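Local coordinates for protein putative fructosamine-3-kinase (Thermobifida fusca YX, PDB 3F7W) that probably acts as a kinase of the fructosamine kinase family, a group related to the protein kinases, although its own substrate is not established, at residues 18-23 with 32-37; 41-46 with 87-92; 133-138 with 147-152; 151-156 with 263-268. All coordinates share one frame; numbering follows the deposited sequence.

Contact 1. Residues 18-23 with 32-37; sequences AAVAER and YRVELA
Tyr32 and Glu22 face each other as a non-hydrogen-bonded pair near one end of this antiparallel hairpin, their side chains running side by side. From Tyr32, CB sits 3.5 Å from Ala21 O, an oxygen that lies at the ring edge, near its plane. Chi1 of -56° sets CG anti to the carbonyl carbon; beyond it the ring passes the partner strand obliquely, CD2 meeting Val20 CG1 at 3.7 Å and CE2 meeting Glu22 CG at 3.8 Å. An alanine in place of Tyr32 would probably leave Val20 CG1 and the aliphatic part of Glu22 without their aromatic partner. On the face that carries Ala21 and Arg33, the Arg33 side chain runs beside that of Arg23, its CB over one face of the Arg23 guanidinium; Arg33 turns NH1 to Glu35 OE1 in a salt bridge of 3.1 Å. Ala21 and Arg33 exchange two backbone hydrogen bonds. At the far end Glu35 O accepts from both Ala18 N (2.7 Å) and Ala19 N (3.1 Å), a classic beta bulge. The hairpin forms one edge of the five-stranded sheet: helix 3-13 packs through Val5 on Val20, Tyr32 and Val34, while strand 41-46 continues the sheet beyond 32-36.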
# COMPACT_ATOMS: atom_id res chain seq x y z
N ALA A 18 -0.52 -19.72 23.00
CA ALA A 18 -1.41 -20.86 23.27
C ALA A 18 -1.74 -21.68 22.01
O ALA A 18 -2.01 -22.87 22.11
CB ALA A 18 -2.70 -20.39 23.94
N ALA A 19 -1.71 -21.05 20.84
CA ALA A 19 -2.09 -21.74 19.60
C ALA A 19 -1.54 -21.05 18.37
O ALA A 19 -1.32 -19.82 18.38
CB ALA A 19 -3.63 -21.85 19.50
N VAL A 20 -1.31 -21.84 17.32
CA VAL A 20 -0.92 -21.35 16.00
C VAL A 20 -1.75 -22.06 14.92
O VAL A 20 -1.83 -23.28 14.92
CB VAL A 20 0.56 -21.61 15.68
CG1 VAL A 20 0.92 -21.07 14.31
CG2 VAL A 20 1.49 -21.04 16.76
N ALA A 21 -2.36 -21.30 14.01
CA ALA A 21 -3.13 -21.87 12.90
C ALA A 21 -2.61 -21.30 11.58
O ALA A 21 -2.35 -20.11 11.50
CB ALA A 21 -4.63 -21.54 13.06
N GLU A 22 -2.51 -22.14 10.54
CA GLU A 22 -2.06 -21.65 9.23
C GLU A 22 -3.16 -20.84 8.53
O GLU A 22 -4.34 -21.19 8.61
CB GLU A 22 -1.59 -22.83 8.36
CG GLU A 22 -0.33 -23.48 8.93
CD GLU A 22 0.10 -24.76 8.24
OE1 GLU A 22 -0.75 -25.43 7.60
OE2 GLU A 22 1.29 -25.11 8.38
N ARG A 23 -2.77 -19.74 7.89
CA ARG A 23 -3.70 -18.91 7.14
C ARG A 23 -3.17 -18.63 5.73
O ARG A 23 -3.43 -17.57 5.17
CB ARG A 23 -4.01 -17.61 7.89
CG ARG A 23 -4.83 -17.81 9.18
CD ARG A 23 -6.31 -18.14 8.85
NE ARG A 23 -7.13 -18.32 10.05
CZ ARG A 23 -7.20 -19.43 10.78
NH1 ARG A 23 -6.48 -20.50 10.46
NH2 ARG A 23 -7.98 -19.48 11.85
N TYR A 32 -0.23 -16.71 9.47
CA TYR A 32 -0.73 -17.45 10.61
C TYR A 32 -1.64 -16.58 11.47
O TYR A 32 -1.43 -15.38 11.57
CB TYR A 32 0.41 -17.95 11.50
CG TYR A 32 1.43 -18.78 10.79
CD1 TYR A 32 2.54 -18.18 10.20
CD2 TYR A 32 1.29 -20.17 10.69
CE1 TYR A 32 3.49 -18.95 9.51
CE2 TYR A 32 2.24 -20.94 10.02
CZ TYR A 32 3.32 -20.32 9.42
OH TYR A 32 4.24 -21.09 8.76
N ARG A 33 -2.60 -17.23 12.10
CA ARG A 33 -3.30 -16.70 13.28
C ARG A 33 -2.68 -17.34 14.51
O ARG A 33 -2.67 -18.56 14.67
CB ARG A 33 -4.79 -17.01 13.24
CG ARG A 33 -5.60 -16.37 14.36
CD ARG A 33 -7.02 -16.89 14.32
NE ARG A 33 -7.93 -16.24 15.26
CZ ARG A 33 -7.99 -16.49 16.57
NH1 ARG A 33 -7.15 -17.35 17.14
NH2 ARG A 33 -8.89 -15.86 17.31
N VAL A 34 -2.12 -16.50 15.39
CA VAL A 34 -1.44 -16.96 16.60
C VAL A 34 -2.19 -16.42 17.80
O VAL A 34 -2.44 -15.20 17.89
CB VAL A 34 0.04 -16.48 16.65
CG1 VAL A 34 0.69 -16.88 17.98
CG2 VAL A 34 0.81 -17.07 15.46
N GLU A 35 -2.54 -17.30 18.74
CA GLU A 35 -3.31 -16.91 19.90
C GLU A 35 -2.44 -16.98 21.14
O GLU A 35 -1.77 -17.98 21.42
CB GLU A 35 -4.53 -17.80 20.06
CG GLU A 35 -5.55 -17.28 21.07
CD GLU A 35 -6.83 -18.11 21.11
OE1 GLU A 35 -7.48 -18.25 20.06
OE2 GLU A 35 -7.18 -18.61 22.21
N LEU A 36 -2.45 -15.89 21.90
CA LEU A 36 -1.68 -15.80 23.14
C LEU A 36 -2.46 -16.47 24.26
O LEU A 36 -3.64 -16.78 24.10
CB LEU A 36 -1.43 -14.33 23.51
CG LEU A 36 -0.70 -13.51 22.45
CD1 LEU A 36 -0.40 -12.10 23.01
CD2 LEU A 36 0.59 -14.18 21.99
N ALA A 37 -1.80 -16.63 25.41
CA ALA A 37 -2.39 -17.34 26.56
C ALA A 37 -3.69 -16.72 27.05
O ALA A 37 -4.55 -17.45 27.52
CB ALA A 37 -1.39 -17.44 27.70

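Contact 2. Residues 41-46 with 87-92; sequences PLFVKA and LAMEWV. With EDO (1,2-ethanediol), chain G.
Phe43 and Met89, a selenomethionine, form a hydrogen-bonded antiparallel pair: Phe43 N gives to Met89 O at 2.7 Å and Met89 N returns a bond to Phe43 O at 2.9 Å. Lys45 and Leu87 repeat the exchange at the next hydrogen-bonded pair, past Val44 and Ala88. Past Met89 the hydrogen bonding weakens: Trp91 N makes a weak bond to Pro41 O, 3.4 Å long.

Apolar packing takes over there. Trp91 crosses both Pro41 and Phe43 at about a right angle, its CB 3.6 Å from Pro41 CB and its CZ3 3.7 Å from Phe43 CD1. With CG anti to the backbone N (chi1 178°), Phe43 lies alongside Met89, whose CG comes up at the ring edge. On the opposite face from Phe43 and Met89, Val44 CG2 touches Ala88 CB.

This is the N-terminal lobe of a protein-kinase-like fold. Lys45 on strand 41-46 forms salt bridges with Glu61 of helix 57-68 and with Asp211, an arrangement matching the strand lysine and helix glutamate pair of protein kinases.

Lys45 NZ also gives to O1 of an ethanediol, probably from the crystallisation liquor, at 3.0 Å, a diol held by Glu61 as well. An unidentified ligand, probably of the same origin, bonds to Glu90 O and Val92 N, backbone atoms that appear placed like those that meet adenine in protein kinases, and Phe43 lies beside it.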
# COMPACT_ATOMS: atom_id res chain seq x y z
N PRO A 41 -5.59 -12.60 19.85
CA PRO A 41 -5.14 -13.12 18.58
C PRO A 41 -4.19 -12.14 17.87
O PRO A 41 -4.37 -10.92 17.95
CB PRO A 41 -6.43 -13.26 17.79
CG PRO A 41 -7.26 -12.07 18.26
CD PRO A 41 -6.85 -11.83 19.70
N LEU A 42 -3.24 -12.71 17.14
CA LEU A 42 -2.25 -12.00 16.38
C LEU A 42 -2.22 -12.53 14.96
O LEU A 42 -2.36 -13.74 14.74
CB LEU A 42 -0.87 -12.19 17.00
CG LEU A 42 -0.63 -11.74 18.44
CD1 LEU A 42 0.84 -12.07 18.80
CD2 LEU A 42 -0.96 -10.23 18.59
N PHE A 43 -2.03 -11.62 14.01
CA PHE A 43 -1.76 -11.98 12.62
C PHE A 43 -0.24 -11.97 12.47
O PHE A 43 0.40 -10.97 12.77
CB PHE A 43 -2.41 -11.00 11.66
CG PHE A 43 -2.12 -11.31 10.20
CD1 PHE A 43 -2.52 -12.50 9.65
CD2 PHE A 43 -1.54 -10.37 9.37
CE1 PHE A 43 -2.28 -12.78 8.32
CE2 PHE A 43 -1.31 -10.66 8.02
CZ PHE A 43 -1.68 -11.87 7.52
N VAL A 44 0.32 -13.07 11.99
CA VAL A 44 1.78 -13.23 11.94
C VAL A 44 2.19 -13.63 10.52
O VAL A 44 1.61 -14.58 9.94
CB VAL A 44 2.25 -14.27 12.98
CG1 VAL A 44 3.75 -14.51 12.91
CG2 VAL A 44 1.79 -13.85 14.45
N LYS A 45 3.13 -12.87 9.97
CA LYS A 45 3.83 -13.23 8.72
C LYS A 45 5.19 -13.77 9.12
O LYS A 45 5.84 -13.24 10.05
CB LYS A 45 4.06 -12.03 7.82
CG LYS A 45 2.84 -11.33 7.36
CD LYS A 45 3.18 -10.11 6.54
CE LYS A 45 1.90 -9.38 6.11
NZ LYS A 45 2.23 -8.32 5.11
N ALA A 46 5.63 -14.80 8.44
CA ALA A 46 6.92 -15.41 8.76
C ALA A 46 7.55 -16.02 7.52
O ALA A 46 6.91 -16.76 6.80
CB ALA A 46 6.76 -16.48 9.85
N LEU A 87 6.84 -10.93 11.49
CA LEU A 87 6.09 -9.73 11.80
C LEU A 87 4.76 -10.17 12.43
O LEU A 87 4.01 -10.92 11.82
CB LEU A 87 5.88 -8.89 10.53
CG LEU A 87 5.02 -7.63 10.61
CD1 LEU A 87 5.53 -6.65 11.66
CD2 LEU A 87 4.92 -6.93 9.22
N ALA A 88 4.56 -9.76 13.69
CA ALA A 88 3.38 -10.12 14.51
C ALA A 88 2.61 -8.82 14.79
O ALA A 88 3.19 -7.85 15.30
CB ALA A 88 3.79 -10.74 15.83
N MSE A 89 1.32 -8.83 14.44
CA MSE A 89 0.48 -7.68 14.59
C MSE A 89 -0.89 -8.07 15.06
O MSE A 89 -1.26 -9.24 15.10
CB MSE A 89 0.36 -6.93 13.25
CG MSE A 89 -0.42 -7.62 12.21
SE MSE A 89 -0.36 -6.57 10.56
CE MSE A 89 1.53 -6.91 10.21
N GLU A 90 -1.67 -7.05 15.38
CA GLU A 90 -3.07 -7.19 15.73
C GLU A 90 -3.85 -8.01 14.68
O GLU A 90 -3.73 -7.77 13.47
CB GLU A 90 -3.60 -5.76 15.87
CG GLU A 90 -5.00 -5.58 16.22
CD GLU A 90 -5.35 -4.08 16.36
OE1 GLU A 90 -4.50 -3.20 16.04
OE2 GLU A 90 -6.49 -3.82 16.80
N TRP A 91 -4.63 -8.98 15.14
CA TRP A 91 -5.52 -9.76 14.29
C TRP A 91 -6.84 -9.02 14.12
O TRP A 91 -7.39 -8.50 15.09
CB TRP A 91 -5.79 -11.15 14.91
CG TRP A 91 -6.79 -11.96 14.13
CD1 TRP A 91 -8.15 -12.02 14.35
CD2 TRP A 91 -6.53 -12.83 13.03
NE1 TRP A 91 -8.73 -12.85 13.42
CE2 TRP A 91 -7.76 -13.36 12.60
CE3 TRP A 91 -5.36 -13.20 12.34
CZ2 TRP A 91 -7.86 -14.24 11.53
CZ3 TRP A 91 -5.46 -14.06 11.27
CH2 TRP A 91 -6.71 -14.60 10.89
N VAL A 92 -7.32 -8.98 12.89
CA VAL A 92 -8.58 -8.33 12.55
C VAL A 92 -9.58 -9.40 12.14
O VAL A 92 -9.30 -10.20 11.27
CB VAL A 92 -8.39 -7.33 11.35
CG1 VAL A 92 -9.71 -6.60 11.06
CG2 VAL A 92 -7.30 -6.32 11.67
C1 EDO G . 5.92 -9.21 4.11
O1 EDO G . 4.70 -8.87 3.44
C2 EDO G . 6.84 -8.04 4.01
O2 EDO G . 6.24 -7.05 4.80

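Contact 3. Residues 133-138 with 147-152; sequences MDNTPR and EQRILP
Gln148 and Arg149, on helix 141-159 where it makes a wider pi-type turn, reach into the loop 133-138 and grip its backbone. The loop is itself shaped by an Asx turn, Asp134 OD1 accepting from Thr136 N and also from the Thr136 hydroxyl.

The inner part is tight. Gln148 NE2 gives a nearly straight bond to Thr136 O (2.8 Å, 172°), on a lone pair and in the amide plane, and a second to Asp134 O. Arg149 NH1 reaches that same Asp134 O at 2.7 Å from the opposite face of its plane, so two donors fix one carbonyl. Arg149 NH2 gives to Asn135 OD1 at 2.9 Å, nearly along the C=O axis. Over the centre of the Arg149 guanidinium lies CG of Met133, a selenomethionine, 3.4 Å above the plane, which leaves this group held flat from its edge and covered on a face. The Asp134 carboxylate stacks on the Gln148 amide, their planes 20° apart, and a water bridges Asp134 N and Gln148 O.

The outer part is wetter. One water joins Asp134 OD2 to Glu147 O, another gives to Gln148 OE1, and a third gives to Glu147 OE2. Here Arg138 forms a salt bridge with exposed Glu147, end-on. Its NH1 and NH2 both approach Glu147 OE1 from one face of the carboxylate, at 2.9 and 3.2 Å, while NH1 also bonds to Gln148 OE1 at 3.0 Å.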
# COMPACT_ATOMS: atom_id res chain seq x y z
N MSE A 133 11.27 -0.75 -4.07
CA MSE A 133 10.54 0.49 -4.28
C MSE A 133 11.41 1.62 -3.69
O MSE A 133 11.69 1.63 -2.49
CB MSE A 133 9.14 0.48 -3.63
CG MSE A 133 8.36 1.80 -3.89
SE MSE A 133 6.64 1.85 -3.04
CE MSE A 133 7.26 1.91 -1.19
N ASP A 134 11.82 2.55 -4.55
CA ASP A 134 12.83 3.58 -4.22
C ASP A 134 12.21 4.69 -3.39
O ASP A 134 11.36 5.46 -3.87
CB ASP A 134 13.44 4.15 -5.50
CG ASP A 134 14.60 5.11 -5.22
OD1 ASP A 134 14.99 5.28 -4.04
OD2 ASP A 134 15.13 5.68 -6.18
N ASN A 135 12.60 4.70 -2.12
CA ASN A 135 12.09 5.63 -1.14
C ASN A 135 12.98 6.84 -0.93
O ASN A 135 12.71 7.64 -0.03
CB ASN A 135 11.83 4.90 0.18
CG ASN A 135 10.47 4.23 0.22
OD1 ASN A 135 9.58 4.55 -0.58
ND2 ASN A 135 10.28 3.35 1.17
N THR A 136 14.00 7.01 -1.76
CA THR A 136 14.90 8.18 -1.68
C THR A 136 14.07 9.44 -1.50
O THR A 136 13.20 9.73 -2.32
CB THR A 136 15.79 8.34 -2.92
OG1 THR A 136 16.56 7.15 -3.08
CG2 THR A 136 16.77 9.53 -2.77
N PRO A 137 14.29 10.16 -0.39
CA PRO A 137 13.51 11.38 -0.17
C PRO A 137 13.65 12.40 -1.27
O PRO A 137 14.77 12.61 -1.76
CB PRO A 137 14.06 11.91 1.16
CG PRO A 137 14.60 10.72 1.85
CD PRO A 137 15.16 9.85 0.76
N ARG A 138 12.54 13.01 -1.65
CA ARG A 138 12.48 14.01 -2.71
C ARG A 138 11.50 15.11 -2.29
O ARG A 138 10.57 14.87 -1.52
CB ARG A 138 12.00 13.40 -4.04
CG ARG A 138 12.76 12.20 -4.51
CD ARG A 138 14.21 12.53 -4.86
NE ARG A 138 14.31 13.46 -5.98
CZ ARG A 138 14.35 13.10 -7.26
NH1 ARG A 138 14.25 11.83 -7.62
NH2 ARG A 138 14.46 14.02 -8.19
N GLU A 147 10.64 9.31 -11.61
CA GLU A 147 11.94 8.66 -11.46
C GLU A 147 11.92 7.46 -10.50
O GLU A 147 12.68 6.50 -10.68
CB GLU A 147 12.97 9.66 -10.97
CG GLU A 147 13.17 10.85 -11.91
CD GLU A 147 13.96 11.98 -11.29
OE1 GLU A 147 14.78 11.71 -10.42
OE2 GLU A 147 13.79 13.14 -11.70
N GLN A 148 11.06 7.54 -9.49
CA GLN A 148 10.97 6.51 -8.43
C GLN A 148 9.70 5.65 -8.41
O GLN A 148 9.69 4.60 -7.76
CB GLN A 148 11.20 7.18 -7.06
CG GLN A 148 12.61 7.77 -7.00
CD GLN A 148 12.94 8.57 -5.75
OE1 GLN A 148 13.70 9.52 -5.85
NE2 GLN A 148 12.40 8.18 -4.56
N ARG A 149 8.64 6.09 -9.10
CA ARG A 149 7.39 5.33 -9.12
C ARG A 149 6.98 4.80 -10.50
O ARG A 149 6.20 3.83 -10.58
CB ARG A 149 6.25 6.13 -8.47
CG ARG A 149 6.45 6.38 -6.93
CD ARG A 149 6.33 5.08 -6.14
NE ARG A 149 6.61 5.22 -4.72
CZ ARG A 149 7.83 5.19 -4.18
NH1 ARG A 149 8.91 5.07 -4.94
NH2 ARG A 149 7.97 5.29 -2.86
N ILE A 150 7.50 5.40 -11.58
CA ILE A 150 7.13 5.01 -12.94
C ILE A 150 8.29 4.34 -13.67
O ILE A 150 8.17 3.19 -14.09
CB ILE A 150 6.59 6.20 -13.77
CG1 ILE A 150 5.33 6.80 -13.12
CG2 ILE A 150 6.27 5.75 -15.24
CD1 ILE A 150 4.17 5.80 -12.97
N LEU A 151 9.39 5.07 -13.85
CA LEU A 151 10.44 4.61 -14.77
C LEU A 151 11.02 3.23 -14.39
O LEU A 151 11.21 2.38 -15.27
CB LEU A 151 11.55 5.66 -14.91
CG LEU A 151 11.21 6.87 -15.80
CD1 LEU A 151 12.29 8.00 -15.76
CD2 LEU A 151 11.01 6.40 -17.23
N PRO A 152 11.32 3.00 -13.11
CA PRO A 152 11.90 1.70 -12.77
C PRO A 152 11.04 0.49 -13.20
O PRO A 152 11.58 -0.49 -13.73
CB PRO A 152 12.13 1.79 -11.25
CG PRO A 152 12.20 3.23 -10.96
CD PRO A 152 11.24 3.88 -11.93
O HOH W 1 11.12 2.31 -7.46
O HOH W 2 14.44 4.89 -8.65
O HOH W 3 16.42 8.77 -6.82
O HOH W 4 15.30 15.41 -10.98

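Contact 4. Residues 151-156 with 263-268; sequences LPYLRR and LLVHVC
Val265 sets CG2 squarely over the Tyr153 ring, 3.9 Å from its centroid and 8° off the normal, a CH-pi contact on one face. At the edge of that ring, near its plane, sits Cys268 SG, which also lies 3.2 Å from Tyr153 O. Tyr153 CB presses on Leu264 CB at 3.7 Å, the point where the two backbones come nearest. To one side Leu154 CD1 meets Leu264 CD2 at 3.9 Å, the two leucines crossing at a slant. Arg156 runs its aliphatic part past Cys268 SG, with CD 3.9 Å away, before its NE gives to a water at 2.8 Å; that water gives a weak bond to Cys268 O.

Further out, the hydroxyl at the end of the Tyr153 ring bonds to Pro132 O. An alanine at Tyr153 would probably leave Val265 CG2 without its ring and Pro132 O without its hydroxyl mate. Leu131 and Met133 of strand 131-133 also pack on Tyr153, Leu154 leans on Val168 and Val171 of helix 165-176, and Leu278 of helix 275-286 backs Leu264.

The two helix segments run in roughly the same direction, 32° apart with axes 8.8 Å from each other at closest approach. Such apolar packing between helices distant in sequence belongs to the mostly helical C-terminal lobe of the protein-kinase-like fold.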
# COMPACT_ATOMS: atom_id res chain seq x y z
N LEU A 151 9.39 5.07 -13.85
CA LEU A 151 10.44 4.61 -14.77
C LEU A 151 11.02 3.23 -14.39
O LEU A 151 11.21 2.38 -15.27
CB LEU A 151 11.55 5.66 -14.91
CG LEU A 151 11.21 6.87 -15.80
CD1 LEU A 151 12.29 8.00 -15.76
CD2 LEU A 151 11.01 6.40 -17.23
N PRO A 152 11.32 3.00 -13.11
CA PRO A 152 11.90 1.70 -12.77
C PRO A 152 11.04 0.49 -13.20
O PRO A 152 11.58 -0.49 -13.73
CB PRO A 152 12.13 1.79 -11.25
CG PRO A 152 12.20 3.23 -10.96
CD PRO A 152 11.24 3.88 -11.93
N TYR A 153 9.72 0.58 -13.04
CA TYR A 153 8.80 -0.53 -13.36
C TYR A 153 8.53 -0.58 -14.86
O TYR A 153 8.35 -1.65 -15.42
CB TYR A 153 7.48 -0.39 -12.57
CG TYR A 153 7.81 -0.24 -11.10
CD1 TYR A 153 8.31 -1.32 -10.38
CD2 TYR A 153 7.73 0.99 -10.46
CE1 TYR A 153 8.69 -1.19 -9.04
CE2 TYR A 153 8.10 1.14 -9.11
CZ TYR A 153 8.59 0.04 -8.42
OH TYR A 153 9.00 0.13 -7.12
N LEU A 154 8.50 0.58 -15.50
CA LEU A 154 8.40 0.64 -16.97
C LEU A 154 9.57 -0.08 -17.65
O LEU A 154 9.38 -0.91 -18.55
CB LEU A 154 8.31 2.10 -17.43
CG LEU A 154 8.12 2.35 -18.94
CD1 LEU A 154 6.73 1.82 -19.37
CD2 LEU A 154 8.24 3.86 -19.23
N ARG A 155 10.79 0.23 -17.20
CA ARG A 155 11.99 -0.40 -17.75
C ARG A 155 12.00 -1.90 -17.47
O ARG A 155 12.35 -2.69 -18.34
CB ARG A 155 13.27 0.24 -17.21
CG ARG A 155 13.39 1.75 -17.46
CD ARG A 155 13.58 2.09 -18.92
NE ARG A 155 13.55 3.55 -19.12
CZ ARG A 155 12.77 4.20 -19.98
NH1 ARG A 155 11.94 3.56 -20.78
NH2 ARG A 155 12.86 5.52 -20.05
N ARG A 156 11.61 -2.28 -16.26
CA ARG A 156 11.58 -3.69 -15.90
C ARG A 156 10.59 -4.48 -16.78
O ARG A 156 10.93 -5.54 -17.29
CB ARG A 156 11.22 -3.86 -14.43
CG ARG A 156 11.35 -5.27 -13.97
CD ARG A 156 10.92 -5.43 -12.53
NE ARG A 156 10.96 -6.84 -12.20
CZ ARG A 156 12.05 -7.49 -11.82
NH1 ARG A 156 13.22 -6.87 -11.72
NH2 ARG A 156 11.98 -8.79 -11.55
N LEU A 263 -0.35 0.09 -11.83
CA LEU A 263 -0.53 -0.74 -13.02
C LEU A 263 0.79 -1.29 -13.60
O LEU A 263 0.84 -2.45 -14.06
CB LEU A 263 -1.34 -0.00 -14.11
CG LEU A 263 -2.85 0.06 -13.76
CD1 LEU A 263 -3.56 1.09 -14.68
CD2 LEU A 263 -3.54 -1.36 -13.80
N LEU A 264 1.83 -0.47 -13.59
CA LEU A 264 3.16 -0.93 -13.99
C LEU A 264 3.73 -2.00 -13.05
O LEU A 264 4.36 -2.97 -13.51
CB LEU A 264 4.13 0.25 -14.09
CG LEU A 264 3.89 1.14 -15.31
CD1 LEU A 264 4.58 2.49 -15.10
CD2 LEU A 264 4.38 0.46 -16.63
N VAL A 265 3.50 -1.85 -11.76
CA VAL A 265 3.88 -2.89 -10.81
C VAL A 265 3.14 -4.19 -11.12
O VAL A 265 3.75 -5.25 -11.10
CB VAL A 265 3.64 -2.44 -9.35
CG1 VAL A 265 3.87 -3.61 -8.35
CG2 VAL A 265 4.57 -1.28 -9.03
N HIS A 266 1.86 -4.11 -11.46
CA HIS A 266 1.08 -5.33 -11.74
C HIS A 266 1.59 -6.04 -12.99
O HIS A 266 1.71 -7.28 -13.03
CB HIS A 266 -0.41 -5.02 -11.82
CG HIS A 266 -0.95 -4.36 -10.59
ND1 HIS A 266 -0.43 -4.62 -9.33
CD2 HIS A 266 -1.92 -3.44 -10.42
CE1 HIS A 266 -1.05 -3.87 -8.44
NE2 HIS A 266 -1.98 -3.16 -9.07
N VAL A 267 1.92 -5.25 -14.01
CA VAL A 267 2.46 -5.81 -15.24
C VAL A 267 3.80 -6.48 -14.92
O VAL A 267 4.07 -7.60 -15.37
CB VAL A 267 2.58 -4.77 -16.36
CG1 VAL A 267 3.34 -5.37 -17.59
CG2 VAL A 267 1.19 -4.34 -16.81
N CYS A 268 4.59 -5.84 -14.07
CA CYS A 268 5.86 -6.47 -13.63
C CYS A 268 5.68 -7.79 -12.91
O CYS A 268 6.36 -8.75 -13.23
CB CYS A 268 6.67 -5.53 -12.75
SG CYS A 268 7.45 -4.19 -13.68
O HOH W 5 8.69 -8.47 -11.72

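Contacts 1 and 2 are successive parts of one sheet: strands 29-36 and 41-46 adjoin, with Val34 O 2.7 Å from Leu42 N, and Arg33 makes a cation-pi contact with Trp91. Contacts 3 and 4 share helix 141-159, their centres 12 Å apart; Met133 CA lies 3.2 Å from Tyr153 OH, and Ile150 packs on Leu264. Between the two groups nothing touches: contacts 2 and 3 have nearest atoms about 13 Å apart and lie on opposite sides of the chain's centre, as expected of two lobes. By analogy with protein kinases the nucleotide site would lie beside contact 2, where an unidentified molecule, probably from the crystallisation liquor, lies about 3 Å from the Phe43 side chain.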